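PDB 4WGJ: BepC protein from Bartonella tribocorum, which probably transfers AMP from ATP to threonine or tyrosine side chains of target proteins, through the Fic domain contained in this fragment. Local coordinates for residues T20-Y25 against F87-T92; D82-F87 against T92-A97. One frame throughout, in Å; residues are numbered along the deposited sequence.

Interaction 1. Residues T20-Y25 against F87-T92; sequences TLKNKY and FEDGTT
Lys-22 reaches out of the loop 20-25 across the ring of Phe-87 to Asp-89 in the same type I beta turn (87-90). Its CB stands on the same side of the ring as CD, just outside the rim, 3.9 Å from Phe-87 CE2. CG lies beside the backbone N (chi1 -65°) and the chain then runs fully extended, carrying CD over the middle of the ring, 3.9 Å from the Phe-87 centroid, in a CH-pi contact. CE climbs away from the ring while still above it and comes within 3.3 Å of Asp-89 OD2. At the tip, NZ forms a salt bridge to Asp-89 OD2 at 2.9 Å, using the syn lone pair of that oxygen. The ammonium is also in an off-centre cation-pi position, 26° off the ring normal, and hydrogen-bonds to Asn-12 O. Thr-91 N, at 2.9 Å from Asp-89 OD1, closes an Asx turn, and Thr-91 OG1 donates to Asp-89 OD1 at 2.7 Å. These two bonds fix the rotation of the carboxylate, with OD2 turned to the lysine. With carboxylate, carbonyl and ring gathered round NZ, the lysine is likely to stay charged, tying the N-terminal loop to the hairpin tip.

Interaction 2. Residues D82-F87 against T92-A97; sequences DTSFTF and TARMPA
Phe-85 and Ala-93 form the hydrogen-bonded pair of a short antiparallel beta hairpin (strands 85-86 and 92-93) within the Fic/DOC family region. Both backbone bonds of the pair are 2.8 Å long and nearly straight: Phe-85 N gives to Ala-93 O, and Ala-93 N gives to Phe-85 O. Each acceptor also takes a CA-H...O contact, Ala-93 O from Ser-84 CA and Phe-85 O from Thr-92 CA. Thr-86 and Thr-92 make the next, non-hydrogen-bonded pair, and here the side chains do the bonding: each OG1 sits beside its own backbone N (chi1 -62° in both), and the two hydroxyls meet at 2.7 Å. The carbonyl of Thr-92 accepts from Asn-12 ND2. On the other face of the hairpin, Ala-93 CB sits at the ring edge of Phe-87, 3.8 Å from CE1, while Phe-85 CD2 stands over the centre of one face of that ring. Beyond the paired strands, Arg-94 bends at chi3 (79°), with CD 3.5 Å from Ser-84 OG, and lays its guanidinium against Pro-96 CG. Arg-94 NH1 bonds to Asp-82 O at 2.9 Å; the oxygen is near the guanidinium plane, while NH1 stands 41° out of the carbonyl plane, not on a lone pair.

How the interactions relate
The two contacts share Phe-87 and Thr-92, and their centres lie 11 Å apart. Interaction 2 pairs the strands 85-86 and 92-93, while interaction 1 uses the turn that connects them, so the hairpin presents its tip to the loop 20-25. Phe-87 belongs to both: one face of its ring is used in interaction 1, its edge in interaction 2. They also touch directly, Thr-91 O lying 3.8 Å from Thr-86 CG2. Asn-12 serves both, accepting from Lys-22 and donating to Thr-92. The bound AMPPNP is some way off: the side chain of Asp-82, at the end of the hairpin away from the turn, is about 14 Å from it.

Interaction 1. Residues T20-Y25 against F87-T92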
loop_
_atom_site.group_PDB
_atom_site.type_symbol
_atom_site.label_atom_id
_atom_site.label_comp_id
_atom_site.label_asym_id
_atom_site.label_seq_id
_atom_site.Cartn_x
_atom_site.Cartn_y
_atom_site.Cartn_z
ATOM N N THR A 20 19.375 -6.066 -0.741
ATOM C CA THR A 20 18.248 -6.973 -0.956
ATOM C C THR A 20 17.473 -7.282 0.326
ATOM O O THR A 20 18.052 -7.696 1.326
ATOM C CB THR A 20 18.714 -8.305 -1.558
ATOM O OG1 THR A 20 19.396 -8.056 -2.789
ATOM C CG2 THR A 20 17.517 -9.226 -1.821
ATOM N N LEU A 21 16.157 -7.094 0.289
ATOM C CA LEU A 21 15.324 -7.406 1.446
ATOM C C LEU A 21 15.373 -8.889 1.788
ATOM O O LEU A 21 15.253 -9.735 0.892
ATOM C CB LEU A 21 13.874 -6.987 1.187
ATOM C CG LEU A 21 13.602 -5.480 1.216
ATOM C CD1 LEU A 21 12.310 -5.123 0.467
ATOM C CD2 LEU A 21 13.539 -4.980 2.669
ATOM N N LYS A 22 15.544 -9.202 3.070
ATOM C CA LYS A 22 15.428 -10.583 3.522
ATOM C C LYS A 22 14.069 -11.126 3.107
ATOM O O LYS A 22 13.054 -10.443 3.255
ATOM C CB LYS A 22 15.596 -10.686 5.044
ATOM C CG LYS A 22 16.991 -10.304 5.552
ATOM C CD LYS A 22 17.018 -10.279 7.081
ATOM C CE LYS A 22 18.390 -9.921 7.613
ATOM N NZ LYS A 22 18.354 -9.795 9.106
ATOM N N ASN A 23 14.050 -12.345 2.582
ATOM C CA ASN A 23 12.807 -12.906 2.075
ATOM C C ASN A 23 12.766 -14.417 2.277
ATOM O O ASN A 23 13.795 -15.056 2.467
ATOM C CB ASN A 23 12.631 -12.561 0.599
ATOM C CG ASN A 23 13.755 -13.106 -0.255
ATOM O OD1 ASN A 23 13.692 -14.241 -0.718
ATOM N ND2 ASN A 23 14.803 -12.306 -0.454
ATOM N N LYS A 24 11.565 -14.981 2.235
ATOM C CA LYS A 24 11.385 -16.399 2.577
ATOM C C LYS A 24 11.905 -17.356 1.511
ATOM O O LYS A 24 12.028 -18.558 1.756
ATOM C CB LYS A 24 9.906 -16.682 2.861
ATOM C CG LYS A 24 9.422 -16.074 4.193
ATOM C CD LYS A 24 7.900 -16.118 4.357
ATOM C CE LYS A 24 7.400 -17.529 4.582
ATOM N NZ LYS A 24 7.899 -18.093 5.883
ATOM N N TYR A 25 12.206 -16.834 0.329
ATOM C CA TYR A 25 12.815 -17.644 -0.724
ATOM C C TYR A 25 14.319 -17.779 -0.531
ATOM O O TYR A 25 14.965 -18.606 -1.171
ATOM C CB TYR A 25 12.551 -17.036 -2.102
ATOM C CG TYR A 25 11.152 -16.481 -2.298
ATOM C CD1 TYR A 25 10.033 -17.303 -2.249
ATOM C CD2 TYR A 25 10.958 -15.131 -2.561
ATOM C CE1 TYR A 25 8.750 -16.778 -2.443
ATOM C CE2 TYR A 25 9.695 -14.606 -2.744
ATOM C CZ TYR A 25 8.598 -15.424 -2.685
ATOM O OH TYR A 25 7.346 -14.876 -2.884
ATOM N N PHE A 87 13.239 -11.164 13.056
ATOM C CA PHE A 87 13.311 -12.244 12.073
ATOM C C PHE A 87 13.626 -13.575 12.731
ATOM O O PHE A 87 14.109 -13.619 13.860
ATOM C CB PHE A 87 14.389 -11.950 11.024
ATOM C CG PHE A 87 14.026 -10.862 10.060
ATOM C CD1 PHE A 87 14.328 -9.536 10.340
ATOM C CD2 PHE A 87 13.416 -11.171 8.854
ATOM C CE1 PHE A 87 14.003 -8.531 9.439
ATOM C CE2 PHE A 87 13.087 -10.176 7.950
ATOM C CZ PHE A 87 13.375 -8.855 8.248
ATOM N N GLU A 88 13.409 -14.664 11.999
ATOM C CA GLU A 88 13.794 -15.981 12.492
ATOM C C GLU A 88 15.299 -16.041 12.725
ATOM O O GLU A 88 15.763 -16.803 13.569
ATOM C CB GLU A 88 13.351 -17.075 11.516
ATOM C CG GLU A 88 11.838 -17.249 11.451
ATOM C CD GLU A 88 11.415 -18.551 10.796
ATOM O OE1 GLU A 88 12.268 -19.455 10.653
ATOM O OE2 GLU A 88 10.223 -18.671 10.431
ATOM N N ASP A 89 16.057 -15.214 12.004
ATOM C CA ASP A 89 17.521 -15.221 12.137
ATOM C C ASP A 89 17.993 -14.527 13.421
ATOM O O ASP A 89 19.188 -14.510 13.722
ATOM C CB ASP A 89 18.196 -14.598 10.894
ATOM C CG ASP A 89 17.951 -13.095 10.740
ATOM O OD1 ASP A 89 17.630 -12.392 11.720
ATOM O OD2 ASP A 89 18.101 -12.603 9.599
ATOM N N GLY A 90 17.052 -13.954 14.167
ATOM C CA GLY A 90 17.329 -13.398 15.482
ATOM C C GLY A 90 17.542 -11.892 15.540
ATOM O O GLY A 90 17.621 -11.314 16.625
ATOM N N THR A 91 17.647 -11.257 14.378
ATOM C CA THR A 91 17.866 -9.814 14.313
ATOM C C THR A 91 16.536 -9.057 14.306
ATOM O O THR A 91 15.508 -9.600 13.907
ATOM C CB THR A 91 18.689 -9.421 13.063
ATOM O OG1 THR A 91 17.920 -9.667 11.880
ATOM C CG2 THR A 91 20.006 -10.212 13.005
ATOM N N THR A 92 16.559 -7.805 14.751
ATOM C CA THR A 92 15.334 -7.019 14.849
ATOM C C THR A 92 15.422 -5.781 13.972
ATOM O O THR A 92 16.431 -5.075 14.000
ATOM C CB THR A 92 15.063 -6.617 16.310
ATOM O OG1 THR A 92 14.883 -7.805 17.091
ATOM C CG2 THR A 92 13.819 -5.749 16.412
#

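Interaction 2. Residues D82-F87 against T92-A97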
loop_
_atom_site.group_PDB
_atom_site.type_symbol
_atom_site.label_atom_id
_atom_site.label_comp_id
_atom_site.label_asym_id
_atom_site.label_seq_id
_atom_site.Cartn_x
_atom_site.Cartn_y
_atom_site.Cartn_z
ATOM N N ASP A 82 6.771 0.822 11.646
ATOM C CA ASP A 82 6.946 1.557 12.907
ATOM C C ASP A 82 7.044 0.624 14.100
ATOM O O ASP A 82 7.283 1.071 15.223
ATOM C CB ASP A 82 5.794 2.547 13.132
ATOM C CG ASP A 82 4.407 1.881 13.085
ATOM O OD1 ASP A 82 4.318 0.688 12.722
ATOM O OD2 ASP A 82 3.402 2.566 13.394
ATOM N N THR A 83 6.846 -0.671 13.882
ATOM C CA THR A 83 6.899 -1.661 14.954
ATOM C C THR A 83 8.129 -2.543 14.781
ATOM O O THR A 83 8.436 -2.951 13.646
ATOM C CB THR A 83 5.627 -2.523 14.953
ATOM O OG1 THR A 83 5.626 -3.362 13.794
ATOM C CG2 THR A 83 4.390 -1.633 14.925
ATOM N N SER A 84 8.838 -2.847 15.862
ATOM C CA SER A 84 10.026 -3.681 15.723
ATOM C C SER A 84 9.623 -5.081 15.308
ATOM O O SER A 84 8.641 -5.636 15.807
ATOM C CB SER A 84 10.834 -3.720 17.020
ATOM O OG SER A 84 11.446 -2.463 17.226
ATOM N N PHE A 85 10.374 -5.638 14.366
ATOM C CA PHE A 85 10.112 -6.992 13.922
ATOM C C PHE A 85 11.350 -7.849 14.067
ATOM O O PHE A 85 12.401 -7.492 13.557
ATOM C CB PHE A 85 9.657 -7.029 12.460
ATOM C CG PHE A 85 9.375 -8.419 11.982
ATOM C CD1 PHE A 85 8.156 -9.013 12.254
ATOM C CD2 PHE A 85 10.342 -9.154 11.309
ATOM C CE1 PHE A 85 7.892 -10.302 11.858
ATOM C CE2 PHE A 85 10.081 -10.456 10.908
ATOM C CZ PHE A 85 8.853 -11.030 11.179
ATOM N N THR A 86 11.215 -8.988 14.747
ATOM C CA THR A 86 12.333 -9.901 14.921
ATOM C C THR A 86 12.249 -11.072 13.944
ATOM O O THR A 86 11.295 -11.853 13.976
ATOM C CB THR A 86 12.390 -10.425 16.365
ATOM O OG1 THR A 86 12.593 -9.311 17.247
ATOM C CG2 THR A 86 13.534 -11.415 16.536
ATOM N N PHE A 87 13.239 -11.164 13.056
ATOM C CA PHE A 87 13.311 -12.244 12.073
ATOM C C PHE A 87 13.626 -13.575 12.731
ATOM O O PHE A 87 14.109 -13.619 13.860
ATOM C CB PHE A 87 14.389 -11.950 11.024
ATOM C CG PHE A 87 14.026 -10.862 10.060
ATOM C CD1 PHE A 87 14.328 -9.536 10.340
ATOM C CD2 PHE A 87 13.416 -11.171 8.854
ATOM C CE1 PHE A 87 14.003 -8.531 9.439
ATOM C CE2 PHE A 87 13.087 -10.176 7.950
ATOM C CZ PHE A 87 13.375 -8.855 8.248
ATOM N N THR A 92 16.559 -7.805 14.751
ATOM C CA THR A 92 15.334 -7.019 14.849
ATOM C C THR A 92 15.422 -5.781 13.972
ATOM O O THR A 92 16.431 -5.075 14.000
ATOM C CB THR A 92 15.063 -6.617 16.310
ATOM O OG1 THR A 92 14.883 -7.805 17.091
ATOM C CG2 THR A 92 13.819 -5.749 16.412
ATOM N N ALA A 93 14.370 -5.538 13.190
ATOM C CA ALA A 93 14.340 -4.433 12.244
ATOM C C ALA A 93 13.178 -3.472 12.523
ATOM O O ALA A 93 12.128 -3.871 13.012
ATOM C CB ALA A 93 14.238 -4.968 10.808
ATOM N N ARG A 94 13.386 -2.208 12.181
ATOM C CA ARG A 94 12.342 -1.184 12.219
ATOM C C ARG A 94 12.741 -0.099 11.234
ATOM O O ARG A 94 13.941 0.113 11.010
ATOM C CB ARG A 94 12.194 -0.599 13.621
ATOM C CG ARG A 94 10.822 0.020 13.898
ATOM C CD ARG A 94 10.697 0.452 15.374
ATOM N NE ARG A 94 11.353 1.726 15.664
ATOM C CZ ARG A 94 10.739 2.902 15.652
ATOM N NH1 ARG A 94 9.443 2.981 15.343
ATOM N NH2 ARG A 94 11.424 4.004 15.934
ATOM N N MET A 95 11.768 0.603 10.657
ATOM C CA MET A 95 12.134 1.702 9.777
ATOM C C MET A 95 11.140 2.842 9.868
ATOM O O MET A 95 10.298 3.002 8.993
ATOM C CB MET A 95 12.247 1.243 8.333
ATOM C CG MET A 95 12.914 2.318 7.472
ATOM S SD MET A 95 13.626 1.649 5.976
ATOM C CE MET A 95 14.665 3.014 5.454
ATOM N N PRO A 96 11.232 3.635 10.933
ATOM C CA PRO A 96 10.250 4.708 11.142
ATOM C C PRO A 96 10.298 5.796 10.074
ATOM O O PRO A 96 9.293 6.470 9.870
ATOM C CB PRO A 96 10.643 5.272 12.514
ATOM C CG PRO A 96 12.101 4.952 12.624
ATOM C CD PRO A 96 12.217 3.581 12.027
ATOM N N ALA A 97 11.438 5.973 9.410
ATOM C CA ALA A 97 11.567 7.039 8.417
ATOM C C ALA A 97 11.923 6.472 7.046
ATOM O O ALA A 97 12.894 5.730 6.914
ATOM C CB ALA A 97 12.615 8.049 8.855
#